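PDB 2ILL: titin from Homo sapiens, which is the giant elastic protein of the muscle sarcomere, represented here by two linked immunoglobulin-like domains, and probably acts as a molecular spring and scaffold. Local coordinates for residues 19-24 / 61-66. Numbering follows the deposited sequence.
Sequences NATLVC and QLIIAS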
ATOM      1  N   ASN A  19      -0.736  -4.814  13.280  1.00 52.64           N
ATOM      2  CA  ASN A  19      -2.020  -4.520  13.863  1.00 51.52           C
ATOM      3  C   ASN A  19      -2.030  -3.016  14.109  1.00 50.43           C
ATOM      4  O   ASN A  19      -1.052  -2.474  14.613  1.00 51.52           O
ATOM      5  CB  ASN A  19      -2.242  -5.286  15.178  1.00 50.32           C
ATOM      6  CG  ASN A  19      -2.440  -6.777  14.963  1.00 56.51           C
ATOM      7  OD1 ASN A  19      -2.666  -7.256  13.835  1.00 65.12           O
ATOM      8  ND2 ASN A  19      -2.274  -7.537  16.033  1.00 64.24           N
ATOM      9  N   ALA A  20      -3.125  -2.354  13.757  1.00 46.93           N
ATOM     10  CA  ALA A  20      -3.281  -0.965  14.109  1.00 46.47           C
ATOM     11  C   ALA A  20      -4.302  -0.871  15.268  1.00 44.76           C
ATOM     12  O   ALA A  20      -5.412  -1.510  15.231  1.00 43.13           O
ATOM     13  CB  ALA A  20      -3.699  -0.187  12.910  1.00 47.19           C
ATOM     14  N   THR A  21      -3.882  -0.141  16.301  1.00 42.52           N
ATOM     15  CA  THR A  21      -4.696   0.195  17.447  1.00 43.04           C
ATOM     16  C   THR A  21      -5.071   1.665  17.585  1.00 41.86           C
ATOM     17  O   THR A  21      -4.259   2.511  17.836  1.00 41.01           O
ATOM     18  CB  THR A  21      -4.077  -0.352  18.720  1.00 42.78           C
ATOM     19  OG1 THR A  21      -3.638  -1.659  18.440  1.00 44.49           O
ATOM     20  CG2 THR A  21      -5.116  -0.421  19.914  1.00 44.49           C
ATOM     21  N   LEU A  22      -6.374   1.927  17.526  1.00 43.45           N
ATOM     22  CA  LEU A  22      -6.984   3.239  17.729  1.00 43.25           C
ATOM     23  C   LEU A  22      -7.554   3.301  19.155  1.00 42.97           C
ATOM     24  O   LEU A  22      -8.227   2.388  19.553  1.00 42.89           O
ATOM     25  CB  LEU A  22      -8.067   3.444  16.700  1.00 44.32           C
ATOM     26  CG  LEU A  22      -7.602   3.766  15.268  1.00 46.70           C
ATOM     27  CD1 LEU A  22      -6.772   2.664  14.704  1.00 65.76           C
ATOM     28  CD2 LEU A  22      -8.791   3.879  14.391  1.00 47.01           C
ATOM     29  N   VAL A  23      -7.186   4.308  19.961  1.00 42.29           N
ATOM     30  CA  VAL A  23      -7.617   4.374  21.336  1.00 43.22           C
ATOM     31  C   VAL A  23      -8.089   5.753  21.649  1.00 41.36           C
ATOM     32  O   VAL A  23      -7.571   6.735  21.127  1.00 42.02           O
ATOM     33  CB  VAL A  23      -6.508   4.121  22.344  1.00 44.41           C
ATOM     34  CG1 VAL A  23      -7.085   3.970  23.789  1.00 45.90           C
ATOM     35  CG2 VAL A  23      -5.735   2.979  21.957  1.00 57.68           C
ATOM     36  N   CYS A  24      -9.067   5.811  22.529  1.00 41.56           N
ATOM     37  CA  CYS A  24      -9.616   7.072  23.005  1.00 41.28           C
ATOM     38  C   CYS A  24     -10.157   6.924  24.413  1.00 41.28           C
ATOM     39  O   CYS A  24     -10.273   5.838  24.937  1.00 40.70           O
ATOM     40  CB  CYS A  24     -10.632   7.594  22.014  1.00 41.04           C
ATOM     41  SG  CYS A  24     -12.202   6.707  21.905  1.00 39.19           S
ATOM     42  N   GLN A  61     -11.007   0.957  22.520  1.00 40.15           N
ATOM     43  CA  GLN A  61      -9.944   0.680  21.556  1.00 41.33           C
ATOM     44  C   GLN A  61     -10.423  -0.222  20.457  1.00 41.66           C
ATOM     45  O   GLN A  61     -11.240  -1.082  20.684  1.00 45.16           O
ATOM     46  CB  GLN A  61      -8.709   0.290  22.371  1.00 41.59           C
ATOM     47  CG  GLN A  61      -7.929  -0.824  22.044  1.00 43.17           C
ATOM     48  CD  GLN A  61      -6.790  -1.047  23.033  1.00 43.54           C
ATOM     49  OE1 GLN A  61      -6.049  -0.114  23.407  1.00 42.79           O
ATOM     50  NE2 GLN A  61      -6.633  -2.295  23.461  1.00 35.68           N
ATOM     51  N   LEU A  62     -10.117   0.145  19.217  1.00 41.02           N
ATOM     52  CA  LEU A  62     -10.277  -0.695  18.066  1.00 41.07           C
ATOM     53  C   LEU A  62      -8.885  -1.165  17.531  1.00 42.12           C
ATOM     54  O   LEU A  62      -8.027  -0.348  17.245  1.00 44.13           O
ATOM     55  CB  LEU A  62     -10.950   0.084  16.961  1.00 39.92           C
ATOM     56  CG  LEU A  62     -11.097  -0.547  15.572  1.00 38.34           C
ATOM     57  CD1 LEU A  62     -12.077  -1.669  15.623  1.00 41.11           C
ATOM     58  CD2 LEU A  62     -11.528   0.543  14.545  1.00 42.16           C
ATOM     59  N   ILE A  63      -8.752  -2.473  17.343  1.00 42.33           N
ATOM     60  CA  ILE A  63      -7.590  -3.170  16.742  1.00 43.08           C
ATOM     61  C   ILE A  63      -8.026  -3.739  15.418  1.00 43.05           C
ATOM     62  O   ILE A  63      -8.932  -4.529  15.333  1.00 42.06           O
ATOM     63  CB  ILE A  63      -7.090  -4.272  17.586  1.00 42.12           C
ATOM     64  CG1 ILE A  63      -6.941  -3.760  19.015  1.00 42.45           C
ATOM     65  CG2 ILE A  63      -5.655  -4.825  17.079  1.00 42.58           C
ATOM     66  CD1 ILE A  63      -6.838  -4.881  20.081  1.00 45.01           C
ATOM     67  N   ILE A  64      -7.355  -3.234  14.394  1.00 43.55           N
ATOM     68  CA  ILE A  64      -7.514  -3.590  13.037  1.00 44.37           C
ATOM     69  C   ILE A  64      -6.263  -4.471  12.745  1.00 44.97           C
ATOM     70  O   ILE A  64      -5.101  -4.025  12.876  1.00 43.25           O
ATOM     71  CB  ILE A  64      -7.465  -2.324  12.145  1.00 40.76           C
ATOM     72  CG1 ILE A  64      -8.403  -1.260  12.679  1.00 42.77           C
ATOM     73  CG2 ILE A  64      -7.804  -2.725  10.696  1.00 47.60           C
ATOM     74  CD1 ILE A  64      -8.255   0.092  12.006  1.00 47.44           C
ATOM     75  N   ALA A  65      -6.519  -5.716  12.385  1.00 46.58           N
ATOM     76  CA  ALA A  65      -5.452  -6.664  12.205  1.00 47.45           C
ATOM     77  C   ALA A  65      -4.856  -6.522  10.820  1.00 49.84           C
ATOM     78  O   ALA A  65      -5.488  -6.013   9.870  1.00 47.01           O
ATOM     79  CB  ALA A  65      -5.922  -8.092  12.438  1.00 48.60           C
ATOM     80  N   SER A  66      -3.564  -6.868  10.801  1.00 52.95           N
ATOM     81  CA  SER A  66      -2.794  -7.111   9.586  1.00 54.15           C
ATOM     82  C   SER A  66      -3.119  -6.113   8.532  1.00 52.02           C
ATOM     83  O   SER A  66      -3.787  -6.420   7.534  1.00 50.88           O
ATOM     84  CB  SER A  66      -2.983  -8.582   9.098  1.00 56.64           C
ATOM     85  OG  SER A  66      -4.208  -8.752   8.346  1.00 64.17           O
TER
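Ala20 O accepts Ile64 N at 2.7 Å, and Ile63 CA adds a CA-H...O contact to the same Ala20 O at 3.1 Å. In return Ala20 N donates to Ile64 O. Leu22 and Leu62 form the next hydrogen-bonded pair; Leu22 N to Leu62 O is 2.8 Å. The strands run antiparallel, and Thr21-Ile63 and Val23-Gln61 are the non-hydrogen-bonded pairs. Past the paired residues, Asn19 OD1 accepts Ser66 N at 3.2 Å, in the carbonyl plane. Asn19 CG sits beside the backbone N, opposite the carbonyl carbon (chi1 -70°), which lets OD1 reach Ser66 just after the strand. On the partly open face, Thr21 CG2 meets Gln61 CG at 3.6 Å, the two side chains crossing at a slant. Val23 lies alongside Gln61, and Val23 CG2 packs against Gln61 OE1 at 3.4 Å, a van der Waals contact. Gln61 NE2 is hydrogen-bonded to Gln53 OE1 on strand 50-55, the next strand of the sheet. The other face carries Ala20, Leu22, Leu62 and Ile64, all buried. Leu22 CD1 touches Ile64 CD1 at 4.0 Å, and both side chains rest on Tyr75 of the opposing sheet. This is the B-E strand pairing in the A-B-E-D sheet of an I-set immunoglobulin domain, with its apolar face turned into the core of the beta sandwich.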